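Extracellular ligand-binding receptor (Verminephrobacter eiseniae, PDB 4M88) probably binds an amino acid outside the cytoplasmic membrane and delivers it to an ABC transporter. Local coordinates at residues V178-D183 and A188-Q193; A216-A221 and Q225-L230; A295-E300 and L332-G337. One frame throughout, in Å; residues are numbered along the deposited sequence.

Contacts 1 and 2, partly buried, set two helices of one lobe of this two-lobed binding protein against the same mixed sheet. Contact 1 sets a helix on an edge strand with small apolar groups, whereas contact 2 adds an arginine that bonds to main-chain carbonyls of the following turn and of a neighbouring helix. Their helices meet where A191 CB lies 3.8 Å from A221 CB. Contact 3 is buried in the other lobe, its centre about 39 Å from that of contact 1, and packs a helix on a hairpin strand and the loop beyond.

Contact 1 of 3, residues V178-D183 and A188-Q193; sequences VKSGPD and AAAARQ
S180 OG donates a 2.8 Å hydrogen bond to G181 O, approaching in the carbonyl plane on a lone pair, while the same side chain leans on A190 of the following helix. The torsion matters here: with OG anti to the backbone N (chi1 -177°) and beside its own carbonyl carbon, the hydroxyl is brought round to the next residue's oxygen. Its carbon meanwhile does the packing, S180 CB lying 3.7 Å from A190 CB, and OG itself passes 3.8 Å from that methyl. V178, two residues earlier on the same side of the strand, supplies two branches. Its CG1 lies 3.9 Å from A190 CB, and its CG2 reaches Q193 CG at the same distance of 3.9 Å, the two side chains meeting obliquely; only the aliphatic base of the glutamine is used. K179, between V178 and S180, turns to the other side of the strand. The elements run nearly antiparallel (171°), as expected where a strand leads through a short turn into the helix that packs back along it; D183 stands at the N-cap just before that helix, its OD1 accepting from A186 N. Strand 174-180 is an edge of the mixed sheet, bonded to Y148 of strand 143-149. With an alanine at S180 the methyl contact to A190 could persist, but the G181 carbonyl would probably lose this donor. The small side chain of A190 is consistent with the 8.4 Å approach of the strand and helix axes. The contact between the two segments is van der Waals and apolar, while the S180 hydroxyl and D183 carboxylate bond locally, in the turn and at the helix start.

Contact 2 of 3, residues A216-A221 and Q225-L230; sequences AALRKA and QPLFVL
The polar part of this contact is a hydrogen bond from R219 NH1 to Q225 O, 2.9 Å long and fairly straight (N-H...O 159°). The acceptor lies close to the guanidinium plane, although the donor is tilted 27° from the plane of the carbonyl. NH1 also bonds to V223 O, in the turn between the segments, and NE to G246 O of helix 235-247, so three main-chain oxygens hold the group through NH1 and NE. A bend at chi2 (-42°) brings the arginine's end round to the strand.

The second interaction is face-on packing. L227 CD1 sits over the centre of the guanidinium, 3.6 Å from R219 CZ.

The third is purely apolar: L218 CD1 touches L227 CD2 at 4.0 Å, the two side chains lying alongside with their ends pointing opposite ways. L218 and L227 both rest on V202 of strand 201-205, which begins the beta-alpha-beta unit that helix 208-220 and strand 227-229 complete.

The guanidinium is thus fixed in rotation by bonds at its edge and pressed by a methyl on one face; carbonyl dipoles probably offset its positive charge, letting an arginine join helix, turn and strand.

Contact 3 of 3, residues A295-E300 and L332-G337; sequences ARTVGE and LDFSKG
Helix 286-303 packs against the end of the small antiparallel hairpin 325-327/330-332 and the loop that follows, and T297 is the residue that meets both L332 and F334. This belongs to the lobe built on the five-stranded parallel sheet. The T297 side chain lies roughly perpendicular to that of L332, with T297 OG1 only 3.2 Å from L332 CD1, a tight approach of a hydroxyl oxygen to a methyl. The same leucine methyl, CD1, is 4.1 Å from T297 CG2. The hydroxyl is not left without a polar mate: chi1 of -66° sets OG1 beside the backbone N, where it bonds to L293 O one helical turn earlier. This leaves T297 CG2 anti to the backbone N, where it meets F334 CE2 at 4.2 Å, coming at the ring's edge near its plane. F334 also makes an edge-to-face stack with F119, and L319 of helix 312-321 touches both the ring and T297, so the phenylalanine is packed among several elements.

Beyond these apolar groups each segment has its own polar bracing. D333 OD1 accepts S335 N at 2.9 Å, forming an Asx turn, from well above the carboxylate plane (53° out of it). S335 OG donates to D333 OD1 as well, at 2.6 Å, using the syn lone pair, so two bonds grip one oxygen. On the helix, R296 NE makes a 3.0 Å salt bridge to the anti lone pair of E300 OE2, and R296 NH1 pairs with E269.

The chemistry is therefore divided: each segment satisfies polar groups locally or with other neighbours, while the buried junction between them is made of methyls, a ring edge and a hydroxyl whose bonding is turned back into its own helix.

Contact 1 of 3, residues V178-D183 and A188-Q193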
loop_
_atom_site.group_PDB
_atom_site.type_symbol
_atom_site.label_atom_id
_atom_site.label_comp_id
_atom_site.label_asym_id
_atom_site.label_seq_id
_atom_site.Cartn_x
_atom_site.Cartn_y
_atom_site.Cartn_z
ATOM N N VAL A 178 -7.497 -17.707 11.426
ATOM C CA VAL A 178 -8.908 -17.920 11.122
ATOM C C VAL A 178 -9.249 -17.285 9.785
ATOM O O VAL A 178 -9.113 -16.079 9.612
ATOM C CB VAL A 178 -9.797 -17.336 12.218
ATOM C CG1 VAL A 178 -11.256 -17.504 11.859
ATOM C CG2 VAL A 178 -9.502 -18.026 13.550
ATOM N N LYS A 179 -9.671 -18.106 8.830
ATOM C CA LYS A 179 -9.988 -17.619 7.495
ATOM C C LYS A 179 -11.445 -17.177 7.468
ATOM O O LYS A 179 -12.284 -17.743 8.174
ATOM C CB LYS A 179 -9.760 -18.742 6.477
ATOM C CG LYS A 179 -9.732 -18.292 5.030
ATOM C CD LYS A 179 -9.278 -19.414 4.101
ATOM C CE LYS A 179 -10.181 -20.631 4.207
ATOM N NZ LYS A 179 -9.889 -21.639 3.133
ATOM N N SER A 180 -11.760 -16.181 6.648
ATOM C CA SER A 180 -13.144 -15.714 6.538
ATOM C C SER A 180 -13.467 -15.212 5.139
ATOM O O SER A 180 -12.606 -14.651 4.455
ATOM C CB SER A 180 -13.419 -14.590 7.543
ATOM O OG SER A 180 -14.781 -14.191 7.477
ATOM N N GLY A 181 -14.714 -15.413 4.724
ATOM C CA GLY A 181 -15.228 -14.758 3.539
ATOM C C GLY A 181 -15.434 -13.293 3.863
ATOM O O GLY A 181 -15.424 -12.904 5.024
ATOM N N PRO A 182 -15.636 -12.466 2.834
ATOM C CA PRO A 182 -15.657 -11.028 3.106
ATOM C C PRO A 182 -17.010 -10.516 3.612
ATOM O O PRO A 182 -17.079 -9.386 4.098
ATOM C CB PRO A 182 -15.315 -10.420 1.744
ATOM C CG PRO A 182 -15.840 -11.414 0.753
ATOM C CD PRO A 182 -15.702 -12.777 1.396
ATOM N N ASP A 183 -18.056 -11.331 3.516
ATOM C CA ASP A 183 -19.403 -10.905 3.921
ATOM C C ASP A 183 -19.583 -10.740 5.441
ATOM O O ASP A 183 -18.841 -11.328 6.237
ATOM C CB ASP A 183 -20.452 -11.864 3.357
ATOM C CG ASP A 183 -20.192 -13.309 3.747
ATOM O OD1 ASP A 183 -20.914 -13.824 4.629
ATOM O OD2 ASP A 183 -19.267 -13.933 3.171
ATOM N N ALA A 188 -18.763 -12.254 11.231
ATOM C CA ALA A 188 -19.298 -12.362 12.589
ATOM C C ALA A 188 -18.950 -13.729 13.167
ATOM O O ALA A 188 -18.603 -13.863 14.350
ATOM C CB ALA A 188 -20.794 -12.145 12.592
ATOM N N ALA A 189 -19.048 -14.752 12.325
ATOM C CA ALA A 189 -18.727 -16.107 12.748
ATOM C C ALA A 189 -17.229 -16.241 13.019
ATOM O O ALA A 189 -16.815 -16.876 13.993
ATOM C CB ALA A 189 -19.182 -17.110 11.694
ATOM N N ALA A 190 -16.413 -15.645 12.152
ATOM C CA ALA A 190 -14.971 -15.690 12.331
ATOM C C ALA A 190 -14.573 -14.979 13.617
ATOM O O ALA A 190 -13.658 -15.422 14.318
ATOM C CB ALA A 190 -14.252 -15.064 11.124
ATOM N N ALA A 191 -15.249 -13.870 13.914
ATOM C CA ALA A 191 -14.935 -13.086 15.102
ATOM C C ALA A 191 -15.296 -13.844 16.371
ATOM O O ALA A 191 -14.571 -13.777 17.366
ATOM C CB ALA A 191 -15.638 -11.727 15.055
ATOM N N ARG A 192 -16.419 -14.557 16.336
ATOM C CA ARG A 192 -16.821 -15.411 17.457
ATOM C C ARG A 192 -15.788 -16.502 17.717
ATOM O O ARG A 192 -15.498 -16.819 18.875
ATOM C CB ARG A 192 -18.199 -16.038 17.224
ATOM C CG ARG A 192 -19.352 -15.224 17.791
ATOM C CD ARG A 192 -20.658 -16.025 17.831
ATOM N NE ARG A 192 -20.439 -17.472 17.825
ATOM C CZ ARG A 192 -21.380 -18.377 18.099
ATOM N NH1 ARG A 192 -22.609 -17.990 18.421
ATOM N NH2 ARG A 192 -21.091 -19.674 18.060
ATOM N N GLN A 193 -15.241 -17.085 16.649
ATOM C CA GLN A 193 -14.181 -18.087 16.800
ATOM C C GLN A 193 -12.947 -17.472 17.446
ATOM O O GLN A 193 -12.374 -18.042 18.373
ATOM C CB GLN A 193 -13.809 -18.707 15.448
ATOM C CG GLN A 193 -12.507 -19.535 15.461
ATOM C CD GLN A 193 -12.690 -20.978 15.940
ATOM O OE1 GLN A 193 -13.780 -21.381 16.340
ATOM N NE2 GLN A 193 -11.611 -21.759 15.896
#

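Contact 2 of 3, residues A216-A221 and Q225-L230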
loop_
_atom_site.group_PDB
_atom_site.type_symbol
_atom_site.label_atom_id
_atom_site.label_comp_id
_atom_site.label_asym_id
_atom_site.label_seq_id
_atom_site.Cartn_x
_atom_site.Cartn_y
_atom_site.Cartn_z
ATOM N N ALA A 216 -14.479 -4.140 12.987
ATOM C CA ALA A 216 -15.792 -3.897 13.573
ATOM C C ALA A 216 -16.376 -5.191 14.116
ATOM O O ALA A 216 -16.973 -5.201 15.193
ATOM C CB ALA A 216 -16.724 -3.273 12.564
ATOM N N ALA A 217 -16.198 -6.280 13.372
ATOM C CA ALA A 217 -16.721 -7.575 13.790
ATOM C C ALA A 217 -16.037 -8.060 15.065
ATOM O O ALA A 217 -16.695 -8.593 15.971
ATOM C CB ALA A 217 -16.559 -8.593 12.678
ATOM N N LEU A 218 -14.720 -7.891 15.129
ATOM C CA LEU A 218 -13.975 -8.262 16.328
ATOM C C LEU A 218 -14.434 -7.457 17.555
ATOM O O LEU A 218 -14.700 -8.039 18.607
ATOM C CB LEU A 218 -12.464 -8.131 16.099
ATOM C CG LEU A 218 -11.831 -9.169 15.169
ATOM C CD1 LEU A 218 -10.425 -8.745 14.761
ATOM C CD2 LEU A 218 -11.803 -10.565 15.821
ATOM N N ARG A 219 -14.549 -6.137 17.422
ATOM C CA ARG A 219 -15.007 -5.305 18.536
ATOM C C ARG A 219 -16.414 -5.710 18.984
ATOM O O ARG A 219 -16.695 -5.796 20.182
ATOM C CB ARG A 219 -14.984 -3.810 18.175
ATOM C CG ARG A 219 -13.607 -3.207 17.984
ATOM C CD ARG A 219 -12.613 -3.661 19.028
ATOM N NE ARG A 219 -11.414 -2.825 19.014
ATOM C CZ ARG A 219 -10.229 -3.192 19.507
ATOM N NH1 ARG A 219 -10.061 -4.397 20.055
ATOM N NH2 ARG A 219 -9.206 -2.348 19.458
ATOM N N LYS A 220 -17.288 -5.986 18.021
ATOM C CA LYS A 220 -18.646 -6.435 18.337
ATOM C C LYS A 220 -18.675 -7.805 19.023
ATOM O O LYS A 220 -19.606 -8.110 19.767
ATOM C CB LYS A 220 -19.509 -6.473 17.079
ATOM C CG LYS A 220 -20.102 -5.129 16.736
ATOM C CD LYS A 220 -21.115 -5.239 15.611
ATOM C CE LYS A 220 -22.060 -4.048 15.615
ATOM N NZ LYS A 220 -22.795 -3.945 14.319
ATOM N N ALA A 221 -17.655 -8.622 18.776
ATOM C CA ALA A 221 -17.547 -9.919 19.442
ATOM C C ALA A 221 -16.817 -9.796 20.779
ATOM O O ALA A 221 -16.444 -10.803 21.375
ATOM C CB ALA A 221 -16.858 -10.936 18.546
ATOM N N GLN A 225 -8.807 -6.908 22.845
ATOM C CA GLN A 225 -7.345 -7.009 22.736
ATOM C C GLN A 225 -6.817 -6.102 21.631
ATOM O O GLN A 225 -7.577 -5.723 20.723
ATOM C CB GLN A 225 -6.943 -8.459 22.438
ATOM C CG GLN A 225 -7.040 -9.385 23.653
ATOM C CD GLN A 225 -8.473 -9.705 24.032
ATOM O OE1 GLN A 225 -9.375 -9.664 23.190
ATOM N NE2 GLN A 225 -8.692 -10.024 25.307
ATOM N N PRO A 226 -5.514 -5.751 21.690
ATOM C CA PRO A 226 -4.896 -4.995 20.590
ATOM C C PRO A 226 -5.102 -5.699 19.259
ATOM O O PRO A 226 -4.984 -6.928 19.184
ATOM C CB PRO A 226 -3.405 -5.014 20.957
ATOM C CG PRO A 226 -3.414 -5.055 22.447
ATOM C CD PRO A 226 -4.565 -5.956 22.805
ATOM N N LEU A 227 -5.414 -4.920 18.225
ATOM C CA LEU A 227 -5.568 -5.445 16.880
ATOM C C LEU A 227 -4.460 -4.807 16.059
ATOM O O LEU A 227 -4.078 -3.653 16.309
ATOM C CB LEU A 227 -6.934 -5.053 16.313
ATOM C CG LEU A 227 -8.152 -5.339 17.189
ATOM C CD1 LEU A 227 -9.426 -4.860 16.467
ATOM C CD2 LEU A 227 -8.262 -6.822 17.531
ATOM N N PHE A 228 -3.904 -5.552 15.116
ATOM C CA PHE A 228 -2.821 -5.026 14.296
ATOM C C PHE A 228 -3.203 -5.166 12.835
ATOM O O PHE A 228 -3.760 -6.188 12.422
ATOM C CB PHE A 228 -1.516 -5.785 14.541
ATOM C CG PHE A 228 -1.181 -5.961 15.994
ATOM C CD1 PHE A 228 -0.735 -4.891 16.748
ATOM C CD2 PHE A 228 -1.304 -7.204 16.597
ATOM C CE1 PHE A 228 -0.423 -5.056 18.094
ATOM C CE2 PHE A 228 -0.996 -7.378 17.940
ATOM C CZ PHE A 228 -0.557 -6.300 18.683
ATOM N N VAL A 229 -2.918 -4.136 12.053
ATOM C CA VAL A 229 -3.239 -4.176 10.636
ATOM C C VAL A 229 -2.065 -3.650 9.840
ATOM O O VAL A 229 -1.223 -2.924 10.371
ATOM C CB VAL A 229 -4.492 -3.336 10.299
ATOM C CG1 VAL A 229 -5.687 -3.812 11.103
ATOM C CG2 VAL A 229 -4.229 -1.859 10.550
ATOM N N LEU A 230 -2.007 -4.021 8.563
ATOM C CA LEU A 230 -0.935 -3.570 7.687
ATOM C C LEU A 230 -1.303 -2.246 7.028
ATOM O O LEU A 230 -2.345 -1.661 7.337
ATOM C CB LEU A 230 -0.642 -4.634 6.626
ATOM C CG LEU A 230 -0.336 -6.031 7.171
ATOM C CD1 LEU A 230 0.000 -6.996 6.029
ATOM C CD2 LEU A 230 0.806 -5.965 8.159
#

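Contact 3 of 3, residues A295-E300 and L332-G337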
loop_
_atom_site.group_PDB
_atom_site.type_symbol
_atom_site.label_atom_id
_atom_site.label_comp_id
_atom_site.label_asym_id
_atom_site.label_seq_id
_atom_site.Cartn_x
_atom_site.Cartn_y
_atom_site.Cartn_z
ATOM N N ALA A 295 4.252 8.557 -7.857
ATOM C CA ALA A 295 4.410 9.471 -8.983
ATOM C C ALA A 295 5.713 10.255 -8.859
ATOM O O ALA A 295 6.426 10.445 -9.844
ATOM C CB ALA A 295 3.210 10.415 -9.084
ATOM N N ARG A 296 6.041 10.709 -7.654
ATOM C CA ARG A 296 7.259 11.482 -7.479
ATOM C C ARG A 296 8.529 10.666 -7.754
ATOM O O ARG A 296 9.535 11.202 -8.208
ATOM C CB ARG A 296 7.323 12.099 -6.085
ATOM C CG ARG A 296 8.527 13.001 -5.914
ATOM C CD ARG A 296 8.353 13.967 -4.759
ATOM N NE ARG A 296 9.585 14.704 -4.523
ATOM C CZ ARG A 296 9.764 15.540 -3.508
ATOM N NH1 ARG A 296 8.773 15.745 -2.644
ATOM N NH2 ARG A 296 10.933 16.158 -3.360
ATOM N N THR A 297 8.476 9.366 -7.485
ATOM C CA THR A 297 9.592 8.475 -7.819
ATOM C C THR A 297 9.880 8.515 -9.316
ATOM O O THR A 297 11.040 8.616 -9.734
ATOM C CB THR A 297 9.249 7.045 -7.414
ATOM O OG1 THR A 297 9.163 6.999 -5.991
ATOM C CG2 THR A 297 10.313 6.066 -7.887
ATOM N N VAL A 298 8.825 8.453 -10.118
ATOM C CA VAL A 298 8.985 8.573 -11.558
ATOM C C VAL A 298 9.576 9.929 -11.927
ATOM O O VAL A 298 10.502 10.006 -12.731
ATOM C CB VAL A 298 7.663 8.360 -12.296
ATOM C CG1 VAL A 298 7.827 8.709 -13.761
ATOM C CG2 VAL A 298 7.198 6.915 -12.141
ATOM N N GLY A 299 9.048 10.988 -11.320
ATOM C CA GLY A 299 9.537 12.336 -11.562
ATOM C C GLY A 299 11.000 12.494 -11.204
ATOM O O GLY A 299 11.787 13.051 -11.976
ATOM N N GLU A 300 11.386 12.013 -10.027
ATOM C CA GLU A 300 12.780 12.155 -9.611
ATOM C C GLU A 300 13.727 11.343 -10.494
ATOM O O GLU A 300 14.840 11.781 -10.782
ATOM C CB GLU A 300 12.972 11.809 -8.129
ATOM C CG GLU A 300 12.162 12.681 -7.154
ATOM C CD GLU A 300 12.571 14.154 -7.137
ATOM O OE1 GLU A 300 13.653 14.502 -7.666
ATOM O OE2 GLU A 300 11.803 14.971 -6.575
ATOM N N LEU A 332 14.805 5.766 -1.173
ATOM C CA LEU A 332 14.510 4.651 -2.055
ATOM C C LEU A 332 15.794 4.235 -2.731
ATOM O O LEU A 332 16.616 5.080 -3.093
ATOM C CB LEU A 332 13.525 5.062 -3.148
ATOM C CG LEU A 332 12.050 5.137 -2.774
ATOM C CD1 LEU A 332 11.273 5.671 -3.957
ATOM C CD2 LEU A 332 11.537 3.766 -2.398
ATOM N N ASP A 333 15.953 2.931 -2.921
ATOM C CA ASP A 333 17.121 2.398 -3.612
ATOM C C ASP A 333 16.712 1.127 -4.338
ATOM O O ASP A 333 16.279 0.168 -3.697
ATOM C CB ASP A 333 18.219 2.067 -2.602
ATOM C CG ASP A 333 19.532 1.660 -3.267
ATOM O OD1 ASP A 333 19.626 1.710 -4.514
ATOM O OD2 ASP A 333 20.483 1.305 -2.535
ATOM N N PHE A 334 16.864 1.115 -5.662
ATOM C CA PHE A 334 16.592 -0.073 -6.461
ATOM C C PHE A 334 17.884 -0.720 -6.982
ATOM O O PHE A 334 17.843 -1.503 -7.935
ATOM C CB PHE A 334 15.682 0.286 -7.645
ATOM C CG PHE A 334 14.364 0.899 -7.239
ATOM C CD1 PHE A 334 13.352 0.113 -6.703
ATOM C CD2 PHE A 334 14.133 2.255 -7.419
ATOM C CE1 PHE A 334 12.115 0.672 -6.340
ATOM C CE2 PHE A 334 12.904 2.829 -7.060
ATOM C CZ PHE A 334 11.893 2.035 -6.517
ATOM N N SER A 335 19.019 -0.401 -6.358
ATOM C CA SER A 335 20.326 -0.934 -6.770
ATOM C C SER A 335 20.444 -2.444 -6.612
ATOM O O SER A 335 21.172 -3.098 -7.363
ATOM C CB SER A 335 21.449 -0.318 -5.923
ATOM O OG SER A 335 21.583 1.067 -6.143
ATOM N N LYS A 336 19.774 -2.978 -5.597
ATOM C CA LYS A 336 19.936 -4.383 -5.222
ATOM C C LYS A 336 18.744 -5.224 -5.651
ATOM O O LYS A 336 18.712 -6.431 -5.430
ATOM C CB LYS A 336 20.112 -4.489 -3.702
ATOM C CG LYS A 336 21.165 -3.533 -3.158
ATOM C CD LYS A 336 21.318 -3.656 -1.663
ATOM C CE LYS A 336 21.822 -2.356 -1.061
ATOM N NZ LYS A 336 21.811 -2.413 0.422
ATOM N N GLY A 337 17.752 -4.582 -6.252
ATOM C CA GLY A 337 16.543 -5.276 -6.637
ATOM C C GLY A 337 15.389 -4.302 -6.736
ATOM O O GLY A 337 15.545 -3.102 -6.484
#